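Local structure of glcnac-alpha-1,4-gal-releasing endo-beta-galactosidase (Clostridium perfringens, 1UPS) at residues 119-131 and 239-251. The protein binds calcium and probably hydrolyses O-glycosyl bonds as a family 16 endo-beta-galactosidase that releases GlcNAc-alpha-1,4-Gal from glycans. Sequence-based numbering, arbitrary orientation.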
loop_
_atom_site.group_PDB
_atom_site.type_symbol
_atom_site.label_atom_id
_atom_site.label_comp_id
_atom_site.label_asym_id
_atom_site.label_seq_id
_atom_site.Cartn_x
_atom_site.Cartn_y
_atom_site.Cartn_z
ATOM N N ASN A 119 -19.572 22.793 6.155
ATOM C CA ASN A 119 -19.885 23.129 4.771
ATOM C C ASN A 119 -18.899 22.370 3.895
ATOM O O ASN A 119 -17.698 22.624 3.948
ATOM C CB ASN A 119 -19.777 24.635 4.519
ATOM C CG ASN A 119 -20.815 25.439 5.299
ATOM O OD1 ASN A 119 -21.940 24.976 5.542
ATOM N ND2 ASN A 119 -20.442 26.654 5.689
ATOM N N GLU A 120 -19.408 21.432 3.102
ATOM C CA GLU A 120 -18.535 20.545 2.338
ATOM C C GLU A 120 -17.555 21.319 1.478
ATOM O O GLU A 120 -17.943 22.224 0.719
ATOM C CB GLU A 120 -19.368 19.580 1.494
ATOM C CG GLU A 120 -18.543 18.549 0.732
ATOM C CD GLU A 120 -19.398 17.649 -0.146
ATOM O OE1 GLU A 120 -20.653 17.679 -0.037
ATOM O OE2 GLU A 120 -18.818 16.892 -0.943
ATOM N N TRP A 121 -16.277 20.956 1.608
ATOM C CA TRP A 121 -15.213 21.532 0.788
ATOM C C TRP A 121 -14.238 20.432 0.348
ATOM O O TRP A 121 -13.903 19.531 1.128
ATOM C CB TRP A 121 -14.499 22.667 1.559
ATOM C CG TRP A 121 -13.234 23.145 0.890
ATOM C CD1 TRP A 121 -13.113 24.118 -0.078
ATOM C CD2 TRP A 121 -11.915 22.658 1.135
ATOM N NE1 TRP A 121 -11.795 24.251 -0.452
ATOM C CE2 TRP A 121 -11.035 23.365 0.276
ATOM C CE3 TRP A 121 -11.376 21.695 2.009
ATOM C CZ2 TRP A 121 -9.646 23.149 0.276
ATOM C CZ3 TRP A 121 -10.000 21.454 1.983
ATOM C CH2 TRP A 121 -9.151 22.188 1.127
ATOM N N ARG A 122 -13.806 20.490 -0.912
ATOM C CA ARG A 122 -12.948 19.456 -1.470
ATOM C C ARG A 122 -11.768 20.115 -2.169
ATOM O O ARG A 122 -11.910 20.650 -3.288
ATOM C CB ARG A 122 -13.721 18.544 -2.444
ATOM C CG ARG A 122 -15.026 17.963 -1.857
ATOM C CD ARG A 122 -15.889 17.263 -2.874
ATOM N NE ARG A 122 -15.443 15.917 -3.241
ATOM C CZ ARG A 122 -15.995 14.793 -2.784
ATOM N NH1 ARG A 122 -15.555 13.615 -3.212
ATOM N NH2 ARG A 122 -16.980 14.844 -1.883
ATOM N N GLY A 123 -10.621 20.098 -1.492
ATOM C CA GLY A 123 -9.364 20.577 -2.056
ATOM C C GLY A 123 -8.874 19.657 -3.155
ATOM O O GLY A 123 -8.572 20.102 -4.282
ATOM N N TYR A 124 -8.787 18.367 -2.834
ATOM C CA TYR A 124 -8.481 17.337 -3.818
ATOM C C TYR A 124 -9.054 15.994 -3.398
ATOM O O TYR A 124 -8.622 15.405 -2.403
ATOM C CB TYR A 124 -6.967 17.199 -4.053
ATOM C CG TYR A 124 -6.651 16.236 -5.189
ATOM C CD1 TYR A 124 -6.999 16.552 -6.507
ATOM C CD2 TYR A 124 -6.029 15.003 -4.942
ATOM C CE1 TYR A 124 -6.727 15.670 -7.554
ATOM C CE2 TYR A 124 -5.767 14.101 -5.980
ATOM C CZ TYR A 124 -6.115 14.454 -7.285
ATOM O OH TYR A 124 -5.856 13.595 -8.324
ATOM N N THR A 125 -10.037 15.522 -4.155
ATOM C CA THR A 125 -10.576 14.184 -3.962
ATOM C C THR A 125 -10.586 13.508 -5.325
ATOM O O THR A 125 -10.972 14.133 -6.333
ATOM C CB THR A 125 -12.024 14.237 -3.418
ATOM O OG1 THR A 125 -12.813 15.076 -4.270
ATOM C CG2 THR A 125 -12.085 14.941 -2.029
ATOM N N THR A 126 -10.209 12.235 -5.374
ATOM C CA THR A 126 -10.149 11.537 -6.662
ATOM C C THR A 126 -10.293 10.022 -6.506
ATOM O O THR A 126 -10.152 9.504 -5.399
ATOM C CB THR A 126 -8.831 11.934 -7.410
ATOM O OG1 THR A 126 -8.976 11.730 -8.828
ATOM C CG2 THR A 126 -7.676 11.005 -7.034
ATOM N N LYS A 127 -10.586 9.327 -7.608
ATOM C CA LYS A 127 -10.602 7.863 -7.617
ATOM C C LYS A 127 -9.568 7.368 -8.636
ATOM O O LYS A 127 -9.635 7.731 -9.820
ATOM C CB LYS A 127 -12.011 7.357 -7.972
ATOM C CG LYS A 127 -12.133 5.833 -8.119
ATOM C CD LYS A 127 -13.565 5.366 -8.501
ATOM C CE LYS A 127 -14.008 5.893 -9.857
ATOM N NZ LYS A 127 -15.472 5.662 -10.092
ATOM N N TYR A 128 -8.638 6.530 -8.154
ATOM C CA TYR A 128 -7.533 5.930 -8.926
ATOM C C TYR A 128 -6.399 6.893 -9.259
ATOM O O TYR A 128 -6.598 8.107 -9.321
ATOM C CB TYR A 128 -8.011 5.235 -10.212
ATOM C CG TYR A 128 -9.167 4.274 -9.991
ATOM C CD1 TYR A 128 -10.258 4.263 -10.863
ATOM C CD2 TYR A 128 -9.168 3.390 -8.908
ATOM C CE1 TYR A 128 -11.316 3.395 -10.669
ATOM C CE2 TYR A 128 -10.239 2.507 -8.697
ATOM C CZ TYR A 128 -11.311 2.525 -9.583
ATOM O OH TYR A 128 -12.370 1.657 -9.388
ATOM N N GLY A 129 -5.214 6.330 -9.487
ATOM C CA GLY A 129 -4.083 7.129 -9.952
ATOM C C GLY A 129 -2.766 6.686 -9.343
ATOM O O GLY A 129 -2.719 5.706 -8.582
ATOM N N TYR A 130 -1.704 7.424 -9.682
ATOM C CA TYR A 130 -0.366 7.184 -9.137
ATOM C C TYR A 130 -0.053 8.327 -8.167
ATOM O O TYR A 130 0.063 9.483 -8.577
ATOM C CB TYR A 130 0.688 7.145 -10.281
ATOM C CG TYR A 130 2.026 6.574 -9.813
ATOM C CD1 TYR A 130 2.957 7.367 -9.136
ATOM C CD2 TYR A 130 2.328 5.231 -9.997
ATOM C CE1 TYR A 130 4.181 6.827 -8.673
ATOM C CE2 TYR A 130 3.531 4.689 -9.536
ATOM C CZ TYR A 130 4.455 5.488 -8.886
ATOM O OH TYR A 130 5.640 4.918 -8.453
ATOM N N PHE A 131 0.027 8.004 -6.876
ATOM C CA PHE A 131 0.153 9.004 -5.809
ATOM C C PHE A 131 1.552 8.943 -5.233
ATOM O O PHE A 131 2.040 7.848 -4.986
ATOM C CB PHE A 131 -0.828 8.637 -4.693
ATOM C CG PHE A 131 -2.275 8.722 -5.107
ATOM C CD1 PHE A 131 -2.845 7.757 -5.941
ATOM C CD2 PHE A 131 -3.062 9.795 -4.679
ATOM C CE1 PHE A 131 -4.198 7.863 -6.340
ATOM C CE2 PHE A 131 -4.399 9.913 -5.062
ATOM C CZ PHE A 131 -4.978 8.950 -5.889
ATOM N N TYR A 239 -4.311 -6.756 -3.213
ATOM C CA TYR A 239 -5.267 -6.976 -4.307
ATOM C C TYR A 239 -6.658 -6.624 -3.803
ATOM O O TYR A 239 -7.025 -7.029 -2.706
ATOM C CB TYR A 239 -5.161 -8.404 -4.892
ATOM C CG TYR A 239 -3.913 -8.555 -5.775
ATOM C CD1 TYR A 239 -3.838 -7.936 -7.030
ATOM C CD2 TYR A 239 -2.787 -9.265 -5.324
ATOM C CE1 TYR A 239 -2.677 -8.046 -7.837
ATOM C CE2 TYR A 239 -1.625 -9.368 -6.113
ATOM C CZ TYR A 239 -1.580 -8.751 -7.372
ATOM O OH TYR A 239 -0.439 -8.851 -8.167
ATOM N N GLY A 240 -7.399 -5.847 -4.591
ATOM C CA GLY A 240 -8.651 -5.230 -4.159
ATOM C C GLY A 240 -8.418 -3.743 -3.931
ATOM O O GLY A 240 -7.323 -3.335 -3.549
ATOM N N SER A 241 -9.419 -2.913 -4.194
ATOM C CA SER A 241 -9.239 -1.462 -4.056
ATOM C C SER A 241 -10.591 -0.791 -3.941
ATOM O O SER A 241 -11.585 -1.316 -4.466
ATOM C CB SER A 241 -8.480 -0.880 -5.263
ATOM O OG SER A 241 -9.330 -0.746 -6.400
ATOM N N PRO A 242 -10.630 0.357 -3.265
ATOM C CA PRO A 242 -11.862 1.144 -3.173
ATOM C C PRO A 242 -12.332 1.617 -4.538
ATOM O O PRO A 242 -11.515 1.834 -5.435
ATOM C CB PRO A 242 -11.461 2.325 -2.299
ATOM C CG PRO A 242 -10.271 1.811 -1.524
ATOM C CD PRO A 242 -9.510 0.989 -2.528
ATOM N N ASP A 243 -13.645 1.753 -4.702
ATOM C CA ASP A 243 -14.189 2.186 -5.993
ATOM C C ASP A 243 -14.999 3.490 -5.914
ATOM O O ASP A 243 -16.103 3.616 -6.504
ATOM C CB ASP A 243 -14.970 1.041 -6.650
ATOM C CG ASP A 243 -16.229 0.660 -5.887
ATOM O OD1 ASP A 243 -16.354 0.976 -4.680
ATOM O OD2 ASP A 243 -17.167 0.038 -6.439
ATOM N N TYR A 244 -14.440 4.460 -5.190
ATOM C CA TYR A 244 -15.071 5.766 -4.974
ATOM C C TYR A 244 -13.980 6.776 -4.677
ATOM O O TYR A 244 -12.829 6.396 -4.456
ATOM C CB TYR A 244 -16.068 5.732 -3.798
ATOM C CG TYR A 244 -15.629 4.849 -2.674
ATOM C CD1 TYR A 244 -14.695 5.296 -1.728
ATOM C CD2 TYR A 244 -16.123 3.548 -2.561
ATOM C CE1 TYR A 244 -14.277 4.462 -0.690
ATOM C CE2 TYR A 244 -15.708 2.709 -1.516
ATOM C CZ TYR A 244 -14.793 3.179 -0.595
ATOM O OH TYR A 244 -14.371 2.365 0.424
ATOM N N GLU A 245 -14.338 8.052 -4.677
ATOM C CA GLU A 245 -13.353 9.111 -4.442
ATOM C C GLU A 245 -12.884 9.080 -2.995
ATOM O O GLU A 245 -13.657 8.754 -2.097
ATOM C CB GLU A 245 -13.939 10.484 -4.771
ATOM C CG GLU A 245 -14.235 10.663 -6.256
ATOM C CD GLU A 245 -14.284 12.116 -6.687
ATOM O OE1 GLU A 245 -14.237 13.012 -5.826
ATOM O OE2 GLU A 245 -14.393 12.358 -7.911
ATOM N N MET A 246 -11.613 9.421 -2.795
ATOM C CA MET A 246 -10.996 9.460 -1.470
ATOM C C MET A 246 -10.288 10.786 -1.284
ATOM O O MET A 246 -9.794 11.384 -2.260
ATOM C CB MET A 246 -9.988 8.310 -1.317
ATOM C CG MET A 246 -10.646 6.921 -1.359
ATOM S SD MET A 246 -9.426 5.581 -1.243
ATOM C CE MET A 246 -9.363 5.371 0.587
ATOM N N GLY A 247 -10.237 11.236 -0.026
ATOM C CA GLY A 247 -9.525 12.445 0.349
ATOM C C GLY A 247 -8.227 12.069 1.031
ATOM O O GLY A 247 -8.058 10.915 1.418
ATOM N N THR A 248 -7.328 13.045 1.183
ATOM C CA THR A 248 -5.976 12.795 1.690
ATOM C C THR A 248 -5.737 13.503 3.009
ATOM O O THR A 248 -6.127 14.658 3.172
ATOM C CB THR A 248 -4.936 13.305 0.641
ATOM O OG1 THR A 248 -5.056 12.505 -0.549
ATOM C CG2 THR A 248 -3.476 13.065 1.128
ATOM N N ILE A 249 -5.060 12.810 3.924
ATOM C CA ILE A 249 -4.610 13.416 5.184
ATOM C C ILE A 249 -3.108 13.213 5.302
ATOM O O ILE A 249 -2.604 12.118 5.029
ATOM C CB ILE A 249 -5.328 12.743 6.403
ATOM C CG1 ILE A 249 -6.866 12.828 6.233
ATOM C CG2 ILE A 249 -4.796 13.345 7.740
ATOM C CD1 ILE A 249 -7.668 12.135 7.351
ATOM N N LEU A 250 -2.395 14.269 5.705
ATOM C CA LEU A 250 -0.979 14.165 6.019
ATOM C C LEU A 250 -0.820 14.683 7.445
ATOM O O LEU A 250 -1.169 15.827 7.733
ATOM C CB LEU A 250 -0.140 15.029 5.049
ATOM C CG LEU A 250 0.079 14.436 3.664
ATOM C CD1 LEU A 250 0.477 15.566 2.645
ATOM C CD2 LEU A 250 1.129 13.344 3.711
ATOM N N ASN A 251 -0.310 13.840 8.337
ATOM C CA ASN A 251 -0.258 14.219 9.747
ATOM C C ASN A 251 0.814 13.496 10.555
ATOM O O ASN A 251 1.514 12.603 10.048
ATOM C CB ASN A 251 -1.680 14.220 10.405
ATOM C CG ASN A 251 -2.302 12.836 10.571
ATOM O OD1 ASN A 251 -1.942 11.882 9.894
ATOM N ND2 ASN A 251 -3.286 12.741 11.490
HETATM O O HOH W 1 -7.219 12.844 -2.205
HETATM O O HOH W 2 -12.068 -0.518 -7.570
#
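Thr126 and Met246 form a single antiparallel bridge, a hydrogen-bonded pair: Met246 N donates to Thr126 O (3.0 Å) and Thr126 N to Met246 O (3.3 Å). Two CA-H...O contacts, from Thr125 CA to Met246 O and from Glu245 CA to Thr126 O, flank it.

Two waters extend the join. Water 1 donates to Tyr124 O and Met246 O while accepting from Thr248 OG1; water 2 links Tyr128 OH to Ser241 OG, itself bonded to Thr222.

A salt-bridge network of Glu120, Arg122 and Glu245 centres on Glu245 OE1, which takes two bonds from opposite faces of the carboxylate plane. Arg122 NH1 meets Glu245 OE1 at 3.0 Å in a salt bridge, on the anti side but 30° out of that plane. Thr125 OG1 also donates to Glu245 OE1 (3.0 Å), nearly along its C-O axis. A chi1 of 53° sets the hydroxyl between its own backbone N and carbonyl carbon, where Thr125 OG1 accepts from Arg122 NE (2.9 Å). Arg122 NH2 forms salt bridges with Glu120 OE2, in the guanidinium plane, and with Asp155.

In the packing past the bridge, the Lys127 chain runs along the 243-245 backbone, CD 3.5 Å from Tyr244 N, and its CG sits over the centre of the Tyr128 ring. Tyr128 OH lies beside Asp243 CB.

The contact thus ties the segment before strand 129-136 to the start of strand 246-254, in different sheets of the GH16 beta-sandwich; Arg122 and the Thr125 hydroxyl would both be expected to favour the charged form of Glu245.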